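Local coordinates for sulfate adenylyltransferase (Allochromatium vinosum, PDB 4DNX) that catalyses the adenylylation of sulfate by ATP, giving adenosine 5'-phosphosulfate and diphosphate, at the interface of chains A and B. Sequence-based numbering; all coordinates share one arbitrary frame. Chains: chain A/B, Sulfate adenylyltransferase.

The interface of chains A and B. Residues chain A 16, 166, 170, 179, 181-182; chain B 174-175.
B:Asp175 pushes its carboxylate into chain A, where two hydroxyls take hold of it, one on each oxygen. The phenol OH of A:Tyr16 donates to OD2 of B:Asp175 at 2.6 Å, meeting it on the syn side but 33° out of the carboxylate plane. OG1 of A:Thr179 donates to OD1 of B:Asp175 at 2.7 Å, coming from above that plane. The edge of the tyrosine ring faces the acid, with CG of B:Asp175 lying in the ring plane, and the two flat groups are turned 53° apart. OD1 of B:Asp175 also takes a water, 2.7 Å from the oxygen of water 1, which in turn bonds to the backbone N of A:Thr179, so this one residue reaches the acid both directly and through solvent. These partners on both oxygens probably restrain the carboxylate from rotating. An asparagine in place of B:Asp175 would probably leave one of the two hydroxyls without a good acceptor, since one carboxylate oxygen would become an NH2 group.

B:Pro174, the preceding residue, adds an apolar contact. CB of B:Pro174 sits at the edge of the A:Phe166 ring, in plane and 3.7 Å from CE2 of A:Phe166. A:Gln170 reaches the same proline with an extended chain, CG anti to the backbone N (chi1 -163°), but its NE2 bond to the proline carbonyl is weak.

Beside the acid, the A:Glu182 side chain runs antiparallel alongside the aspartate. OE1 of A:Glu182 stays 4.5 Å from OD2 of B:Asp175, a proximity of like acids that might raise the proton affinity of the glutamate. This patch belongs to a two-fold symmetric interface between identical chains, so its twin occurs with the chains exchanged; it would help join the subunits if this dimer also forms in solution, which the structure alone does not show. Behind the first shell, A:Thr179 caps the N-terminus of helix 180-190: its OG1 accepts from the backbone N of A:Glu182 at 2.9 Å, which probably helps orient the hydroxyl to donate to the aspartate.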
ATOM      1  N   TYR A  16      -9.709  -9.982   4.243  1.00 13.15           N
ATOM      2  CA  TYR A  16      -8.294 -10.333   3.996  1.00 14.97           C
ATOM      3  C   TYR A  16      -8.017 -11.718   3.372  1.00 15.60           C
ATOM      4  O   TYR A  16      -7.016 -11.876   2.684  1.00 16.46           O
ATOM      5  CB  TYR A  16      -7.466 -10.210   5.277  1.00 15.78           C
ATOM      6  CG  TYR A  16      -7.041  -8.802   5.617  1.00 15.61           C
ATOM      7  CD1 TYR A  16      -5.932  -8.213   4.991  1.00 15.46           C
ATOM      8  CD2 TYR A  16      -7.761  -8.055   6.559  1.00 15.10           C
ATOM      9  CE1 TYR A  16      -5.554  -6.905   5.279  1.00 15.03           C
ATOM     10  CE2 TYR A  16      -7.370  -6.719   6.880  1.00 15.77           C
ATOM     11  CZ  TYR A  16      -6.232  -6.188   6.250  1.00 15.78           C
ATOM     12  OH  TYR A  16      -5.823  -4.915   6.525  1.00 15.40           O
ATOM     13  N   PHE A 166     -10.944  -0.724  -1.255  1.00 10.35           N
ATOM     14  CA  PHE A 166     -10.839   0.606  -0.646  1.00 10.68           C
ATOM     15  C   PHE A 166     -11.106   1.708  -1.625  1.00 12.07           C
ATOM     16  O   PHE A 166     -10.583   2.836  -1.462  1.00 11.90           O
ATOM     17  CB  PHE A 166      -9.460   0.744   0.004  1.00 10.60           C
ATOM     18  CG  PHE A 166      -9.223  -0.301   1.087  1.00 11.49           C
ATOM     19  CD1 PHE A 166     -10.048  -0.341   2.206  1.00 11.24           C
ATOM     20  CD2 PHE A 166      -8.155  -1.189   1.029  1.00 12.61           C
ATOM     21  CE1 PHE A 166      -9.863  -1.283   3.224  1.00 12.93           C
ATOM     22  CE2 PHE A 166      -7.950  -2.129   2.084  1.00 12.82           C
ATOM     23  CZ  PHE A 166      -8.794  -2.175   3.169  1.00 12.53           C
ATOM     24  N   GLN A 170      -7.396   3.806  -2.822  1.00 16.01           N
ATOM     25  CA  GLN A 170      -6.266   2.923  -3.131  1.00 15.97           C
ATOM     26  C   GLN A 170      -5.869   2.934  -4.584  1.00 15.96           C
ATOM     27  O   GLN A 170      -4.672   3.078  -4.875  1.00 16.21           O
ATOM     28  CB  GLN A 170      -6.415   1.466  -2.615  1.00 17.72           C
ATOM     29  CG  GLN A 170      -5.011   0.772  -2.605  1.00 20.87           C
ATOM     30  CD  GLN A 170      -4.962  -0.525  -1.800  1.00 24.97           C
ATOM     31  OE1 GLN A 170      -5.871  -1.349  -1.913  1.00 24.23           O
ATOM     32  NE2 GLN A 170      -3.859  -0.722  -1.015  1.00 21.81           N
ATOM     33  N   THR A 179      -3.924   1.209   5.360  1.00 10.44           N
ATOM     34  CA  THR A 179      -4.880   0.848   6.389  1.00 10.61           C
ATOM     35  C   THR A 179      -4.298   1.162   7.754  1.00  9.98           C
ATOM     36  O   THR A 179      -3.065   1.285   7.905  1.00 10.53           O
ATOM     37  CB  THR A 179      -5.211  -0.667   6.344  1.00 10.24           C
ATOM     38  OG1 THR A 179      -4.010  -1.438   6.563  1.00 10.41           O
ATOM     39  CG2 THR A 179      -5.835  -1.019   4.973  1.00 11.78           C
ATOM     40  N   VAL A 181      -4.286  -1.010  10.010  1.00  9.79           N
ATOM     41  CA  VAL A 181      -3.613  -2.276  10.262  1.00 11.58           C
ATOM     42  C   VAL A 181      -2.129  -2.182   9.813  1.00 11.12           C
ATOM     43  O   VAL A 181      -1.207  -2.540  10.580  1.00 11.82           O
ATOM     44  CB  VAL A 181      -4.344  -3.449   9.540  1.00 12.50           C
ATOM     45  CG1 VAL A 181      -3.503  -4.732   9.585  1.00 13.45           C
ATOM     46  CG2 VAL A 181      -5.784  -3.640  10.138  1.00 13.64           C
ATOM     47  N   GLU A 182      -1.911  -1.665   8.609  1.00 10.83           N
ATOM     48  CA  GLU A 182      -0.532  -1.646   8.066  1.00 12.08           C
ATOM     49  C   GLU A 182       0.302  -0.542   8.731  1.00 12.07           C
ATOM     50  O   GLU A 182       1.518  -0.756   8.939  1.00 13.71           O
ATOM     51  CB  GLU A 182      -0.562  -1.452   6.554  1.00 15.53           C
ATOM     52  CG  GLU A 182       0.843  -1.509   5.848  1.00 17.20           C
ATOM     53  CD  GLU A 182       1.698  -2.779   6.140  1.00 21.01           C
ATOM     54  OE1 GLU A 182       1.177  -3.836   6.583  1.00 21.53           O
ATOM     55  OE2 GLU A 182       2.930  -2.724   5.864  1.00 24.11           O
TER
ATOM     56  N   PRO B 174      -3.828  -5.857   0.017  1.00 14.11           N
ATOM     57  CA  PRO B 174      -3.652  -4.370   0.148  1.00 13.64           C
ATOM     58  C   PRO B 174      -2.550  -3.923   1.119  1.00 15.22           C
ATOM     59  O   PRO B 174      -1.984  -2.825   0.918  1.00 17.31           O
ATOM     60  CB  PRO B 174      -5.035  -3.899   0.622  1.00 15.16           C
ATOM     61  CG  PRO B 174      -5.524  -5.098   1.464  1.00 13.58           C
ATOM     62  CD  PRO B 174      -5.169  -6.251   0.462  1.00 13.81           C
ATOM     63  N   ASP B 175      -2.226  -4.732   2.127  1.00 14.16           N
ATOM     64  CA  ASP B 175      -1.184  -4.324   3.070  1.00 15.46           C
ATOM     65  C   ASP B 175       0.201  -4.787   2.680  1.00 16.33           C
ATOM     66  O   ASP B 175       1.190  -4.314   3.288  1.00 21.89           O
ATOM     67  CB  ASP B 175      -1.492  -4.848   4.452  1.00 15.29           C
ATOM     68  CG  ASP B 175      -2.745  -4.188   5.079  1.00 15.86           C
ATOM     69  OD1 ASP B 175      -3.229  -3.088   4.614  1.00 17.11           O
ATOM     70  OD2 ASP B 175      -3.255  -4.742   6.095  1.00 16.63           O
TER
HETATM   71  O   HOH W   1      -2.341  -0.695   3.686  1.00 15.22           O